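Local atomic coordinates of trigger factor (Thermotoga maritima, PDB entry 2NSA), a protein that probably acts as a chaperone that keeps newly made polypeptides in an open conformation and as a peptidyl-prolyl cis-trans isomerase, its C-terminal part supplying chaperone activity. Residues Tyr74-Glu77 and Glu78-Arg81. Numbering follows the deposited sequence.
Sequences YESE and EKFR
Ser76 and Lys79 open the long helix 77-105 with a classic N-cap: Ser76 OG accepts the N-H of Lys79 at 3.2 Å in a fairly straight bond. With chi1 at 69°, the hydroxyl sits between the backbone N and carbonyl carbon and faces the first turn, where it also lies against Lys79 CG. The first i to i+4 backbone bonds follow, Phe80 N to Ser76 O and Arg81 N to Glu77 O. Glu77, the residue after the cap, and Arg81, one turn further on, run side by side in the same direction and close a salt bridge. The guanidinium comes side-on, and a single carboxylate oxygen takes both donors: Glu77 OE2 receives Arg81 NE at 2.8 Å through its anti lone pair and Arg81 NH2 at 3.0 Å from above the carboxylate plane. Both contacts stay close to the guanidinium plane, although the two flat groups are turned 50° apart. Arg81 NH1 also hydrogen-bonds Asn55 OD1. A leucine in place of this arginine would probably leave the Glu77 carboxylate without its charged mate and lose the bond to Asn55. Across the cap, Phe80 directs its ring edge at the face of Tyr74 in a T-shaped pair, centroids 5.0 Å apart and planes at 62°. With CG opposite the backbone N, the Phe80 ring swings CD1 toward the tyrosine face; Phe80 CB makes a separate CH-pi contact over it. Tyr74 OH hydrogen-bonds Glu83 OE2 further along the helix. Within the C-terminal domain, this loop joins helix 67-72 to helix 77-105; Phe80 is buried against Tyr67, Ile70 and Val71 of the former and Ile58 and Leu61 of helix 47-64.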
loop_
_atom_site.group_PDB
_atom_site.type_symbol
_atom_site.label_atom_id
_atom_site.label_comp_id
_atom_site.label_asym_id
_atom_site.label_seq_id
_atom_site.Cartn_x
_atom_site.Cartn_y
_atom_site.Cartn_z
ATOM N N TYR A 74 -9.024 22.161 2.972
ATOM C CA TYR A 74 -8.647 22.551 1.623
ATOM C C TYR A 74 -9.320 23.867 1.256
ATOM O O TYR A 74 -10.298 24.265 1.884
ATOM C CB TYR A 74 -9.043 21.466 0.618
ATOM C CG TYR A 74 -8.219 20.203 0.733
ATOM C CD1 TYR A 74 -8.385 19.335 1.809
ATOM C CD2 TYR A 74 -7.262 19.888 -0.229
ATOM C CE1 TYR A 74 -7.616 18.179 1.925
ATOM C CE2 TYR A 74 -6.488 18.737 -0.122
ATOM C CZ TYR A 74 -6.671 17.891 0.956
ATOM O OH TYR A 74 -5.905 16.752 1.068
ATOM N N GLU A 75 -8.793 24.534 0.235
ATOM C CA GLU A 75 -9.335 25.811 -0.215
ATOM C C GLU A 75 -10.764 25.678 -0.732
ATOM O O GLU A 75 -11.563 26.612 -0.627
ATOM C CB GLU A 75 -8.437 26.389 -1.309
ATOM C CG GLU A 75 -7.018 26.685 -0.840
ATOM C CD GLU A 75 -6.094 27.123 -1.966
ATOM O OE1 GLU A 75 -6.361 28.175 -2.588
ATOM O OE2 GLU A 75 -5.098 26.413 -2.225
ATOM N N SER A 76 -11.074 24.513 -1.290
ATOM C CA SER A 76 -12.399 24.240 -1.828
ATOM C C SER A 76 -12.566 22.745 -2.037
ATOM O O SER A 76 -11.598 21.990 -1.965
ATOM C CB SER A 76 -12.584 24.948 -3.168
ATOM O OG SER A 76 -11.772 24.363 -4.174
ATOM N N GLU A 77 -13.800 22.329 -2.298
ATOM C CA GLU A 77 -14.099 20.926 -2.543
ATOM C C GLU A 77 -13.473 20.521 -3.872
ATOM O O GLU A 77 -13.020 19.381 -4.047
ATOM C CB GLU A 77 -15.608 20.701 -2.609
ATOM C CG GLU A 77 -15.984 19.254 -2.868
ATOM C CD GLU A 77 -17.472 19.060 -3.066
ATOM O OE1 GLU A 77 -18.254 19.586 -2.248
ATOM O OE2 GLU A 77 -17.857 18.371 -4.040
ATOM N N GLU A 78 -13.450 21.456 -4.815
ATOM C CA GLU A 78 -12.879 21.186 -6.130
ATOM C C GLU A 78 -11.408 20.819 -5.985
ATOM O O GLU A 78 -10.927 19.870 -6.615
ATOM C CB GLU A 78 -13.026 22.415 -7.035
ATOM C CG GLU A 78 -12.640 22.171 -8.485
ATOM C CD GLU A 78 -12.799 23.413 -9.342
ATOM O OE1 GLU A 78 -13.935 23.927 -9.444
ATOM O OE2 GLU A 78 -11.791 23.876 -9.915
ATOM N N LYS A 79 -10.697 21.566 -5.149
ATOM C CA LYS A 79 -9.276 21.308 -4.924
ATOM C C LYS A 79 -9.088 19.940 -4.283
ATOM O O LYS A 79 -8.189 19.185 -4.660
ATOM C CB LYS A 79 -8.679 22.380 -4.012
ATOM C CG LYS A 79 -8.774 23.807 -4.535
ATOM C CD LYS A 79 -7.747 24.126 -5.618
ATOM C CE LYS A 79 -8.203 23.693 -7.001
ATOM N NZ LYS A 79 -7.279 24.201 -8.055
ATOM N N PHE A 80 -9.940 19.631 -3.307
ATOM C CA PHE A 80 -9.868 18.351 -2.613
ATOM C C PHE A 80 -10.106 17.198 -3.585
ATOM O O PHE A 80 -9.400 16.188 -3.546
ATOM C CB PHE A 80 -10.892 18.287 -1.480
ATOM C CG PHE A 80 -10.933 16.954 -0.786
ATOM C CD1 PHE A 80 -9.793 16.444 -0.165
ATOM C CD2 PHE A 80 -12.096 16.194 -0.774
ATOM C CE1 PHE A 80 -9.815 15.190 0.458
ATOM C CE2 PHE A 80 -12.127 14.941 -0.152
ATOM C CZ PHE A 80 -10.983 14.441 0.464
ATOM N N ARG A 81 -11.098 17.346 -4.459
ATOM C CA ARG A 81 -11.379 16.294 -5.434
ATOM C C ARG A 81 -10.177 16.096 -6.354
ATOM O O ARG A 81 -9.815 14.960 -6.674
ATOM C CB ARG A 81 -12.622 16.632 -6.259
ATOM C CG ARG A 81 -13.936 16.391 -5.528
ATOM C CD ARG A 81 -15.138 16.753 -6.408
ATOM N NE ARG A 81 -16.402 16.629 -5.690
ATOM C CZ ARG A 81 -17.077 15.494 -5.528
ATOM N NH1 ARG A 81 -16.619 14.358 -6.041
ATOM N NH2 ARG A 81 -18.211 15.492 -4.836
#